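Local coordinates for uncharacterized protein (PDB 4H0A), which is of unknown function but belongs to the CAP superfamily of cysteine-rich secretory proteins and carries an additional CAP-associated N-terminal domain, at residues Gln205-Tyr210 with Tyr315-Ile319. Sequence-based numbering, arbitrary orientation.
Sequences QLISLY and YYSLI
Helix 201-219 lies against one face of the mixed sheet of the CAP domain, where Q205, L209 and Y210 meet Y316 and L318 of strand 315-322. The axes of the two segments approach to 10.1 Å and make an angle of 46°. L209 suits the middle of this buried interface: its branched, apolar end enters between Y316 and L318, with CD2 4.1 Å from L318 CD1 and also beside the edge of the Y316 ring. CG of L209 stands anti to the backbone N, which carries CD2 out to the strand. One turn earlier, Q205 gives the tyrosine a polar partner; in the conformer described, Q205 NE2 donates to Y316 OH over 3.2 Å, nearly straight at 163°. The hydroxyl lies close to the amide plane, yet the amide and ring planes stand 84° apart. Q205 CB and CG each lie 3.7 Å from Y316 OH, and a bend at chi2 turns the terminal amide to bring NE2 to face the hydroxyl. Y210 extends the apolar patch at the other end, its ring edge meeting L318, with Y210 CE1 3.7 Å from L318 CD1, while its OH bonds to the backbone N of G309 on the adjacent strand. Helix 282-290 also lines this core, V282 and L285 touching Y316. Helices packed on a central mixed sheet in this way form the alpha-beta-alpha sandwich characteristic of the CAP fold.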
loop_
_atom_site.group_PDB
_atom_site.type_symbol
_atom_site.label_atom_id
_atom_site.label_comp_id
_atom_site.label_asym_id
_atom_site.label_seq_id
_atom_site.Cartn_x
_atom_site.Cartn_y
_atom_site.Cartn_z
ATOM N N GLN A 205 10.201 -1.513 3.614
ATOM C CA GLN A 205 9.004 -0.702 3.361
ATOM C C GLN A 205 9.354 0.366 2.337
ATOM O O GLN A 205 8.522 0.701 1.508
ATOM C CB GLN A 205 8.448 -0.049 4.644
ATOM C CG GLN A 205 7.901 -1.012 5.703
ATOM C CD GLN A 205 6.855 -1.964 5.189
ATOM O OE1 GLN A 205 7.056 -3.181 5.156
ATOM N NE2 GLN A 205 5.709 -1.437 4.804
ATOM N N LEU A 206 10.598 0.899 2.399
ATOM C CA LEU A 206 11.045 1.905 1.431
ATOM C C LEU A 206 11.102 1.283 0.026
ATOM O O LEU A 206 10.667 1.918 -0.934
ATOM C CB LEU A 206 12.427 2.481 1.823
ATOM C CG LEU A 206 13.073 3.447 0.817
ATOM C CD1 LEU A 206 12.148 4.647 0.530
ATOM C CD2 LEU A 206 14.423 3.922 1.318
ATOM N N ILE A 207 11.622 0.038 -0.097
ATOM C CA ILE A 207 11.682 -0.643 -1.399
ATOM C C ILE A 207 10.256 -0.890 -1.903
ATOM O O ILE A 207 9.997 -0.693 -3.085
ATOM C CB ILE A 207 12.517 -1.958 -1.343
ATOM C CG1 ILE A 207 14.004 -1.622 -1.095
ATOM C CG2 ILE A 207 12.376 -2.754 -2.668
ATOM C CD1 ILE A 207 14.780 -2.742 -0.440
ATOM N N SER A 208 9.340 -1.322 -1.029
ATOM C CA SER A 208 7.932 -1.516 -1.430
ATOM C C SER A 208 7.286 -0.192 -1.853
ATOM O O SER A 208 6.503 -0.181 -2.802
ATOM C CB SER A 208 7.127 -2.115 -0.287
ATOM O OG SER A 208 7.572 -3.434 -0.038
ATOM N N LEU A 209 7.627 0.924 -1.161
ATOM C CA LEU A 209 7.124 2.255 -1.514
ATOM C C LEU A 209 7.534 2.586 -2.958
ATOM O O LEU A 209 6.701 3.020 -3.736
ATOM C CB LEU A 209 7.651 3.326 -0.533
ATOM C CG LEU A 209 7.291 4.795 -0.859
ATOM C CD1 LEU A 209 5.803 5.033 -0.693
ATOM C CD2 LEU A 209 8.081 5.747 0.018
ATOM N N TYR A 210 8.803 2.347 -3.319
ATOM C CA TYR A 210 9.281 2.582 -4.688
ATOM C C TYR A 210 8.554 1.702 -5.687
ATOM O O TYR A 210 8.127 2.173 -6.744
ATOM C CB TYR A 210 10.796 2.277 -4.812
ATOM C CG TYR A 210 11.746 3.157 -4.024
ATOM C CD1 TYR A 210 11.548 4.535 -3.931
ATOM C CD2 TYR A 210 12.928 2.636 -3.500
ATOM C CE1 TYR A 210 12.467 5.360 -3.283
ATOM C CE2 TYR A 210 13.872 3.458 -2.881
ATOM C CZ TYR A 210 13.639 4.821 -2.778
ATOM O OH TYR A 210 14.527 5.642 -2.116
ATOM N N TYR A 315 6.696 7.455 9.821
ATOM C CA TYR A 315 6.751 8.349 8.666
ATOM C C TYR A 315 7.215 7.706 7.351
ATOM O O TYR A 315 8.086 6.842 7.340
ATOM C CB TYR A 315 7.678 9.525 8.954
ATOM C CG TYR A 315 7.108 10.577 9.880
ATOM C CD1 TYR A 315 6.512 11.729 9.376
ATOM C CD2 TYR A 315 7.256 10.475 11.258
ATOM C CE1 TYR A 315 6.030 12.728 10.221
ATOM C CE2 TYR A 315 6.782 11.468 12.115
ATOM C CZ TYR A 315 6.174 12.599 11.593
ATOM O OH TYR A 315 5.677 13.590 12.415
ATOM N N TYR A 316 6.665 8.221 6.239
ATOM C CA TYR A 316 6.998 7.858 4.868
ATOM C C TYR A 316 7.253 9.132 4.093
ATOM O O TYR A 316 6.387 9.987 4.089
ATOM C CB TYR A 316 5.840 7.086 4.223
ATOM C CG TYR A 316 5.737 5.632 4.625
ATOM C CD1 TYR A 316 5.097 5.258 5.803
ATOM C CD2 TYR A 316 6.151 4.624 3.765
ATOM C CE1 TYR A 316 4.928 3.916 6.140
ATOM C CE2 TYR A 316 5.988 3.281 4.089
ATOM C CZ TYR A 316 5.373 2.929 5.276
ATOM O OH TYR A 316 5.219 1.593 5.564
ATOM N N SER A 317 8.409 9.274 3.442
ATOM C CA SER A 317 8.729 10.461 2.639
ATOM C C SER A 317 9.218 10.028 1.269
ATOM O O SER A 317 10.034 9.116 1.200
ATOM C CB SER A 317 9.796 11.299 3.332
ATOM O OG SER A 317 10.311 12.298 2.467
ATOM N N LEU A 318 8.734 10.672 0.185
ATOM C CA LEU A 318 9.169 10.353 -1.178
ATOM C C LEU A 318 9.367 11.639 -1.954
ATOM O O LEU A 318 8.405 12.372 -2.187
ATOM C CB LEU A 318 8.145 9.442 -1.882
ATOM C CG LEU A 318 8.585 8.793 -3.208
ATOM C CD1 LEU A 318 9.838 7.903 -3.020
ATOM C CD2 LEU A 318 7.463 7.961 -3.798
ATOM N N ILE A 319 10.622 11.927 -2.332
ATOM C CA ILE A 319 10.987 13.119 -3.099
ATOM C C ILE A 319 11.011 12.734 -4.566
ATOM O O ILE A 319 11.545 11.681 -4.899
ATOM C CB ILE A 319 12.351 13.684 -2.627
ATOM C CG1 ILE A 319 12.265 14.109 -1.143
ATOM C CG2 ILE A 319 12.792 14.866 -3.514
ATOM C CD1 ILE A 319 13.556 14.449 -0.513
#